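Membrane protein (Acinetobacter baumannii AB307-0294, PDB 5DL5) probably forms a channel through the outer membrane for small solutes and perhaps antibiotics, as a beta-barrel porin of the OprD family. Local coordinates at residues Ser119-Tyr125 / Thr150-Glu156; Asp131-Leu135 / Tyr207-Asp211. All coordinates share one frame; numbering follows the deposited sequence.

Both contacts belong to one beta-barrel porin. Interaction 1 joins two neighbouring wall strands, 121-125 and 150-157. Part of the chain between them leaves the wall. It carries segment 131-135, which meets the inner side of strand 203-212 in interaction 2. The two contacts therefore interleave along the sequence: one pairs the strands that flank the connection, and the other seats that connection inside the barrel. The centres of interactions 1 and 2 lie 16 Å apart, and the nearest atoms of interactions 1 and 2 are about 5 Å apart, without touching. Interaction 1 is a surface contact and interaction 2 is buried. An inward-folded connection of this kind probably narrows the channel, as in other porins.

Interaction 1 (Ser119-Tyr125 / Thr150-Glu156); sequences SNTTVRY and TLLTSHE
Thr122 with Thr153 and Arg124 with Leu151 form the hydrogen-bonded pairs of two antiparallel strands, whose axes come within 4.6 Å. This is the antiparallel pairing of a beta-barrel wall. His155 N extends it by donating to Asn120 O at 2.9 Å, in a nearly straight bond (166°).

Thr121, Val123, Tyr125, Thr150, Leu152 and Ser154 lie on one face. There Val123 CG1 presses on Thr150 CG2 at 3.4 Å, closer than a usual carbon contact. Val123 CG2 meets Leu152 CD1 at 4.0 Å. Thr150 OG1 sits obliquely by Tyr125 CD1.

The Glu156 carboxylate binds the Ser119-Thr121 end of the pair. Its chain bends at chi2 (-63°), which brings the head back over residues 119-121. Glu156 OE1 takes the Ser119 hydroxyl at 2.7 Å, on its syn lone pair. Glu156 OE2 uses its anti lone pair for Thr121 OG1, at a short 2.5 Å. Asn120 N adds a weak bond to Glu156 OE2. The two oxygens are thus held separately, which fixes the rotation of the carboxylate. Ser154 OG donates to Thr121 OG1 at 3.2 Å, so the threonine hydroxyl relays between serine and glutamate.

Thr122, Arg124, Leu151 and Thr153 lie on the other face. There the Arg124 side chain turns away from the partner strand to a salt bridge with Glu62 and a hydrogen bond to Ser113. At the Glu156 end, the His155 ring reaches Glu17 and Glu161, and Asn120 OD1 is bonded to Glu17. Strand 106-118 continues the wall beside 121-125, and strand 160-171 continues it beside 150-156.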
ATOM      1  N   SER A 119       3.044   2.052 -30.477  1.00 36.00           N
ATOM      2  CA  SER A 119       3.222   3.464 -30.268  1.00 37.15           C
ATOM      3  C   SER A 119       3.659   3.719 -28.783  1.00 37.69           C
ATOM      4  O   SER A 119       4.809   3.290 -28.389  1.00 37.05           O
ATOM      5  CB  SER A 119       1.981   4.147 -30.796  1.00 38.11           C
ATOM      6  OG  SER A 119       1.934   5.514 -30.560  1.00 41.11           O
ATOM      7  N   ASN A 120       2.834   4.444 -28.004  1.00 36.75           N
ATOM      8  CA  ASN A 120       3.042   4.637 -26.584  1.00 35.23           C
ATOM      9  C   ASN A 120       2.064   3.926 -25.709  1.00 35.00           C
ATOM     10  O   ASN A 120       1.824   4.357 -24.539  1.00 35.09           O
ATOM     11  CB  ASN A 120       2.967   6.108 -26.247  1.00 36.59           C
ATOM     12  CG  ASN A 120       3.934   6.886 -27.095  1.00 39.30           C
ATOM     13  OD1 ASN A 120       5.132   6.744 -26.977  1.00 39.21           O
ATOM     14  ND2 ASN A 120       3.408   7.628 -28.011  1.00 41.07           N
ATOM     15  N   THR A 121       1.556   2.809 -26.161  1.00 32.66           N
ATOM     16  CA  THR A 121       0.607   2.008 -25.337  1.00 33.63           C
ATOM     17  C   THR A 121       1.034   0.582 -25.112  1.00 32.66           C
ATOM     18  O   THR A 121       1.370  -0.122 -26.084  1.00 37.11           O
ATOM     19  CB  THR A 121      -0.765   2.013 -26.085  1.00 33.53           C
ATOM     20  OG1 THR A 121      -1.240   3.352 -26.172  1.00 34.80           O
ATOM     21  CG2 THR A 121      -1.792   1.157 -25.401  1.00 32.69           C
ATOM     22  N   THR A 122       1.042   0.119 -23.861  1.00 32.20           N
ATOM     23  CA  THR A 122       1.444  -1.220 -23.503  1.00 32.80           C
ATOM     24  C   THR A 122       0.242  -1.987 -22.955  1.00 33.55           C
ATOM     25  O   THR A 122      -0.647  -1.403 -22.276  1.00 33.00           O
ATOM     26  CB  THR A 122       2.560  -1.125 -22.476  1.00 35.90           C
ATOM     27  OG1 THR A 122       3.635  -0.409 -23.083  1.00 38.65           O
ATOM     28  CG2 THR A 122       3.128  -2.485 -22.055  1.00 36.77           C
ATOM     29  N   VAL A 123       0.168  -3.286 -23.262  1.00 33.72           N
ATOM     30  CA  VAL A 123      -0.765  -4.214 -22.639  1.00 32.67           C
ATOM     31  C   VAL A 123       0.043  -5.329 -21.999  1.00 32.89           C
ATOM     32  O   VAL A 123       0.928  -5.917 -22.601  1.00 34.07           O
ATOM     33  CB  VAL A 123      -1.812  -4.798 -23.628  1.00 41.53           C
ATOM     34  CG1 VAL A 123      -2.865  -5.664 -22.891  1.00 40.90           C
ATOM     35  CG2 VAL A 123      -2.540  -3.666 -24.378  1.00 44.63           C
ATOM     36  N   ARG A 124      -0.209  -5.612 -20.743  1.00 31.29           N
ATOM     37  CA  ARG A 124       0.452  -6.701 -20.041  1.00 30.13           C
ATOM     38  C   ARG A 124      -0.592  -7.679 -19.514  1.00 30.73           C
ATOM     39  O   ARG A 124      -1.518  -7.281 -18.776  1.00 30.89           O
ATOM     40  CB  ARG A 124       1.263  -6.129 -18.950  1.00 32.32           C
ATOM     41  CG  ARG A 124       1.957  -7.135 -18.087  1.00 32.33           C
ATOM     42  CD  ARG A 124       2.693  -6.486 -16.951  1.00 35.80           C
ATOM     43  NE  ARG A 124       3.743  -5.536 -17.293  1.00 36.23           N
ATOM     44  CZ  ARG A 124       5.015  -5.884 -17.539  1.00 41.40           C
ATOM     45  NH1 ARG A 124       5.393  -7.187 -17.643  1.00 40.33           N
ATOM     46  NH2 ARG A 124       5.925  -4.942 -17.799  1.00 41.62           N
ATOM     47  N   TYR A 125      -0.387  -8.948 -19.815  1.00 31.04           N
ATOM     48  CA  TYR A 125      -1.242 -10.004 -19.391  1.00 33.02           C
ATOM     49  C   TYR A 125      -0.442 -11.026 -18.530  1.00 34.53           C
ATOM     50  O   TYR A 125       0.562 -11.599 -18.987  1.00 32.00           O
ATOM     51  CB  TYR A 125      -1.753 -10.703 -20.633  1.00 36.89           C
ATOM     52  CG  TYR A 125      -2.553 -11.918 -20.219  1.00 45.06           C
ATOM     53  CD1 TYR A 125      -3.652 -11.796 -19.344  1.00 50.37           C
ATOM     54  CD2 TYR A 125      -2.256 -13.162 -20.716  1.00 50.97           C
ATOM     55  CE1 TYR A 125      -4.403 -12.895 -18.967  1.00 56.24           C
ATOM     56  CE2 TYR A 125      -3.010 -14.273 -20.363  1.00 60.07           C
ATOM     57  CZ  TYR A 125      -4.079 -14.112 -19.502  1.00 62.13           C
ATOM     58  OH  TYR A 125      -4.834 -15.170 -19.180  1.00 71.66           O
ATOM     59  N   THR A 150      -5.044  -8.348 -16.899  1.00 28.62           N
ATOM     60  CA  THR A 150      -4.599  -7.591 -18.032  1.00 30.49           C
ATOM     61  C   THR A 150      -4.626  -6.102 -17.721  1.00 30.71           C
ATOM     62  O   THR A 150      -5.632  -5.654 -17.191  1.00 32.92           O
ATOM     63  CB  THR A 150      -5.566  -7.792 -19.250  1.00 32.31           C
ATOM     64  OG1 THR A 150      -5.563  -9.136 -19.544  1.00 34.07           O
ATOM     65  CG2 THR A 150      -5.002  -7.100 -20.635  1.00 31.39           C
ATOM     66  N   LEU A 151      -3.543  -5.390 -17.992  1.00 30.35           N
ATOM     67  CA  LEU A 151      -3.471  -3.970 -17.783  1.00 29.65           C
ATOM     68  C   LEU A 151      -2.987  -3.309 -18.997  1.00 30.26           C
ATOM     69  O   LEU A 151      -1.903  -3.622 -19.549  1.00 30.15           O
ATOM     70  CB  LEU A 151      -2.509  -3.613 -16.660  1.00 30.47           C
ATOM     71  CG  LEU A 151      -2.380  -2.139 -16.262  1.00 33.48           C
ATOM     72  CD1 LEU A 151      -3.661  -1.667 -15.633  1.00 36.22           C
ATOM     73  CD2 LEU A 151      -1.199  -1.815 -15.289  1.00 33.45           C
ATOM     74  N   LEU A 152      -3.753  -2.356 -19.435  1.00 30.70           N
ATOM     75  CA  LEU A 152      -3.340  -1.519 -20.528  1.00 33.98           C
ATOM     76  C   LEU A 152      -2.958  -0.153 -19.970  1.00 35.65           C
ATOM     77  O   LEU A 152      -3.732   0.417 -19.162  1.00 33.16           O
ATOM     78  CB  LEU A 152      -4.513  -1.264 -21.520  1.00 37.08           C
ATOM     79  CG  LEU A 152      -4.277  -0.324 -22.731  1.00 40.73           C
ATOM     80  CD1 LEU A 152      -5.156  -0.723 -23.839  1.00 44.55           C
ATOM     81  CD2 LEU A 152      -4.567   1.141 -22.433  1.00 44.99           C
ATOM     82  N   THR A 153      -1.818   0.380 -20.476  1.00 32.06           N
ATOM     83  CA  THR A 153      -1.220   1.609 -20.037  1.00 35.64           C
ATOM     84  C   THR A 153      -0.861   2.443 -21.283  1.00 37.66           C
ATOM     85  O   THR A 153      -0.029   2.054 -22.093  1.00 34.31           O
ATOM     86  CB  THR A 153       0.029   1.393 -19.196  1.00 37.05           C
ATOM     87  OG1 THR A 153      -0.348   0.589 -18.092  1.00 38.17           O
ATOM     88  CG2 THR A 153       0.544   2.708 -18.623  1.00 43.75           C
ATOM     89  N   SER A 154      -1.483   3.590 -21.359  1.00 33.99           N
ATOM     90  CA  SER A 154      -1.329   4.495 -22.452  1.00 36.83           C
ATOM     91  C   SER A 154      -0.715   5.843 -22.122  1.00 36.28           C
ATOM     92  O   SER A 154      -1.204   6.647 -21.235  1.00 34.83           O
ATOM     93  CB  SER A 154      -2.697   4.649 -23.097  1.00 39.08           C
ATOM     94  OG  SER A 154      -2.500   5.513 -24.139  1.00 43.89           O
ATOM     95  N   HIS A 155       0.364   6.114 -22.820  1.00 36.62           N
ATOM     96  CA  HIS A 155       0.994   7.388 -22.773  1.00 37.85           C
ATOM     97  C   HIS A 155       0.934   8.076 -24.116  1.00 39.60           C
ATOM     98  O   HIS A 155       1.901   8.752 -24.468  1.00 39.77           O
ATOM     99  CB  HIS A 155       2.421   7.221 -22.388  1.00 41.04           C
ATOM    100  CG  HIS A 155       2.658   6.606 -21.063  1.00 44.16           C
ATOM    101  ND1 HIS A 155       3.664   5.686 -20.860  1.00 51.93           N
ATOM    102  CD2 HIS A 155       2.100   6.833 -19.845  1.00 47.71           C
ATOM    103  CE1 HIS A 155       3.696   5.334 -19.581  1.00 53.19           C
ATOM    104  NE2 HIS A 155       2.772   6.039 -18.939  1.00 50.54           N
ATOM    105  N   GLU A 156      -0.171   7.964 -24.852  1.00 39.93           N
ATOM    106  CA  GLU A 156      -0.273   8.589 -26.188  1.00 43.89           C
ATOM    107  C   GLU A 156      -0.310  10.131 -26.079  1.00 50.67           C
ATOM    108  O   GLU A 156      -0.004  10.778 -27.042  1.00 49.47           O
ATOM    109  CB  GLU A 156      -1.509   8.098 -27.007  1.00 42.90           C
ATOM    110  CG  GLU A 156      -1.598   6.564 -27.224  1.00 43.25           C
ATOM    111  CD  GLU A 156      -0.433   5.974 -28.050  1.00 46.36           C
ATOM    112  OE1 GLU A 156       0.248   6.750 -28.781  1.00 44.75           O
ATOM    113  OE2 GLU A 156      -0.188   4.716 -28.043  1.00 47.00           O
TER

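Interaction 2 (Asp131-Leu135 / Tyr207-Asp211); sequences DLPVL and YYGLD
Leu132 and Pro133 meet the ring of Tyr208 where an inward-folded connection of the porin barrel lies against the wall strand 203-212. The connection makes a type I beta turn from Leu132 to Leu135, closed by Leu135 N to Leu132 O at 3.0 Å. The contact with the strand is apolar and buried.

Leu132 comes first. Its CD2 methyl approaches Tyr208 CE2 obliquely at 4.0 Å, with the two side chains about at right angles.

Pro133 follows and gives a CH-pi contact. Its CD lies over one face of the Tyr208 ring, 3.6 Å from the centroid and 17° off the normal, a little displaced toward the rim. CG covers the CD1-CE1 side of the same face. Tyr208 has CG anti to its carbonyl carbon (chi1 -70°), and this carries the ring out toward the proline.

Val134 packs along the strand from Tyr208 to Leu210 and touches the backbone oxygen of Gly209 between them. CG1 rests near the Tyr208 backbone oxygen and CB. Val134 CG2 lies 3.7 Å from Gly209 O and also packs on Leu210 CB, and the valine and leucine side chains run alongside each other, pointing opposite ways.

Strands 190-200 and 216-229 flank 203-212, and Tyr220 touches both Pro133 and Val134. The turn carbonyls are held by the wall as well: Pro133 O by Tyr242 OH and Val134 O by Arg218 NH2. Leu135 CD1 makes a looser contact with Leu210 CD2, the same methyl that lies 3.6 Å from Val134 O.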
ATOM      1  N   ASP A 131       0.156  -0.621  -8.665  1.00 30.77           N
ATOM      2  CA  ASP A 131       0.163   0.546  -7.753  1.00 35.36           C
ATOM      3  C   ASP A 131      -0.902   1.609  -8.073  1.00 37.27           C
ATOM      4  O   ASP A 131      -0.703   2.773  -7.849  1.00 41.74           O
ATOM      5  CB  ASP A 131       1.557   1.128  -7.639  1.00 41.32           C
ATOM      6  CG  ASP A 131       2.089   1.728  -8.976  1.00 49.09           C
ATOM      7  OD1 ASP A 131       1.515   1.653 -10.059  1.00 53.26           O
ATOM      8  OD2 ASP A 131       3.138   2.323  -8.900  1.00 63.18           O
ATOM      9  N   LEU A 132      -2.057   1.180  -8.525  1.00 33.57           N
ATOM     10  CA  LEU A 132      -3.203   2.078  -8.770  1.00 33.24           C
ATOM     11  C   LEU A 132      -3.687   2.457  -7.378  1.00 29.64           C
ATOM     12  O   LEU A 132      -3.745   1.591  -6.540  1.00 28.73           O
ATOM     13  CB  LEU A 132      -4.250   1.322  -9.536  1.00 36.27           C
ATOM     14  CG  LEU A 132      -3.677   0.752 -10.848  1.00 39.61           C
ATOM     15  CD1 LEU A 132      -4.738   0.037 -11.591  1.00 47.70           C
ATOM     16  CD2 LEU A 132      -3.153   1.863 -11.750  1.00 42.95           C
ATOM     17  N   PRO A 133      -4.033   3.710  -7.131  1.00 30.16           N
ATOM     18  CA  PRO A 133      -4.512   4.043  -5.823  1.00 30.48           C
ATOM     19  C   PRO A 133      -5.743   3.212  -5.320  1.00 29.86           C
ATOM     20  O   PRO A 133      -5.986   3.088  -4.072  1.00 27.64           O
ATOM     21  CB  PRO A 133      -4.892   5.516  -5.953  1.00 31.69           C
ATOM     22  CG  PRO A 133      -4.029   6.097  -7.032  1.00 34.06           C
ATOM     23  CD  PRO A 133      -3.913   4.928  -7.995  1.00 30.91           C
ATOM     24  N   VAL A 134      -6.570   2.833  -6.298  1.00 30.81           N
ATOM     25  CA  VAL A 134      -7.797   2.020  -5.992  1.00 32.27           C
ATOM     26  C   VAL A 134      -7.549   0.527  -5.918  1.00 31.57           C
ATOM     27  O   VAL A 134      -8.427  -0.192  -5.371  1.00 35.01           O
ATOM     28  CB  VAL A 134      -8.993   2.265  -6.985  1.00 30.28           C
ATOM     29  CG1 VAL A 134      -9.502   3.678  -6.835  1.00 32.41           C
ATOM     30  CG2 VAL A 134      -8.582   1.923  -8.389  1.00 29.97           C
ATOM     31  N   LEU A 135      -6.365   0.063  -6.323  1.00 29.06           N
ATOM     32  CA  LEU A 135      -6.044  -1.363  -6.303  1.00 30.72           C
ATOM     33  C   LEU A 135      -4.553  -1.571  -6.240  1.00 30.01           C
ATOM     34  O   LEU A 135      -3.943  -1.688  -7.267  1.00 31.85           O
ATOM     35  CB  LEU A 135      -6.558  -2.044  -7.594  1.00 31.60           C
ATOM     36  CG  LEU A 135      -6.558  -3.580  -7.572  1.00 31.37           C
ATOM     37  CD1 LEU A 135      -7.659  -4.030  -6.650  1.00 35.28           C
ATOM     38  CD2 LEU A 135      -6.830  -4.168  -8.936  1.00 29.63           C
ATOM     39  N   TYR A 207      -7.462  10.589 -11.070  1.00 31.61           N
ATOM     40  CA  TYR A 207      -8.806  10.104 -10.815  1.00 29.31           C
ATOM     41  C   TYR A 207      -8.826   8.655 -11.343  1.00 27.64           C
ATOM     42  O   TYR A 207      -8.408   8.379 -12.500  1.00 29.11           O
ATOM     43  CB  TYR A 207      -9.738  11.036 -11.618  1.00 32.50           C
ATOM     44  CG  TYR A 207     -11.190  10.870 -11.507  1.00 37.62           C
ATOM     45  CD1 TYR A 207     -11.773  10.456 -10.311  1.00 42.81           C
ATOM     46  CD2 TYR A 207     -12.028  11.295 -12.533  1.00 43.04           C
ATOM     47  CE1 TYR A 207     -13.116  10.306 -10.178  1.00 46.63           C
ATOM     48  CE2 TYR A 207     -13.426  11.226 -12.406  1.00 47.56           C
ATOM     49  CZ  TYR A 207     -13.960  10.756 -11.216  1.00 49.57           C
ATOM     50  OH  TYR A 207     -15.304  10.618 -11.022  1.00 51.11           O
ATOM     51  N   TYR A 208      -9.196   7.747 -10.476  1.00 28.48           N
ATOM     52  CA  TYR A 208      -9.202   6.327 -10.791  1.00 30.98           C
ATOM     53  C   TYR A 208     -10.527   5.735 -10.289  1.00 31.03           C
ATOM     54  O   TYR A 208     -11.104   6.219  -9.337  1.00 29.76           O
ATOM     55  CB  TYR A 208      -8.049   5.600 -10.042  1.00 30.02           C
ATOM     56  CG  TYR A 208      -6.693   5.900 -10.520  1.00 30.56           C
ATOM     57  CD1 TYR A 208      -5.984   6.945  -9.987  1.00 31.76           C
ATOM     58  CD2 TYR A 208      -6.121   5.159 -11.526  1.00 33.57           C
ATOM     59  CE1 TYR A 208      -4.704   7.283 -10.465  1.00 34.19           C
ATOM     60  CE2 TYR A 208      -4.840   5.442 -12.034  1.00 34.63           C
ATOM     61  CZ  TYR A 208      -4.144   6.514 -11.470  1.00 37.14           C
ATOM     62  OH  TYR A 208      -2.908   6.878 -11.907  1.00 38.91           O
ATOM     63  N   GLY A 209     -10.936   4.657 -10.915  1.00 28.96           N
ATOM     64  CA  GLY A 209     -12.128   3.896 -10.606  1.00 30.22           C
ATOM     65  C   GLY A 209     -11.837   2.398 -10.509  1.00 30.53           C
ATOM     66  O   GLY A 209     -10.944   1.848 -11.247  1.00 30.39           O
ATOM     67  N   LEU A 210     -12.587   1.735  -9.629  1.00 30.33           N
ATOM     68  CA  LEU A 210     -12.548   0.314  -9.487  1.00 31.43           C
ATOM     69  C   LEU A 210     -14.000  -0.152  -9.447  1.00 32.94           C
ATOM     70  O   LEU A 210     -14.806   0.331  -8.631  1.00 29.84           O
ATOM     71  CB  LEU A 210     -11.871  -0.147  -8.193  1.00 29.51           C
ATOM     72  CG  LEU A 210     -12.039  -1.593  -7.754  1.00 29.69           C
ATOM     73  CD1 LEU A 210     -11.410  -2.662  -8.649  1.00 33.47           C
ATOM     74  CD2 LEU A 210     -11.450  -1.781  -6.397  1.00 29.54           C
ATOM     75  N   ASP A 211     -14.280  -1.198 -10.226  1.00 31.92           N
ATOM     76  CA  ASP A 211     -15.517  -1.967 -10.025  1.00 33.55           C
ATOM     77  C   ASP A 211     -15.178  -3.437  -9.870  1.00 33.27           C
ATOM     78  O   ASP A 211     -14.711  -4.089 -10.863  1.00 30.47           O
ATOM     79  CB  ASP A 211     -16.446  -1.734 -11.213  1.00 36.02           C
ATOM     80  CG  ASP A 211     -17.789  -2.515 -11.078  1.00 43.59           C
ATOM     81  OD1 ASP A 211     -17.798  -3.655 -10.696  1.00 52.98           O
ATOM     82  OD2 ASP A 211     -18.853  -2.004 -11.326  1.00 53.95           O
TER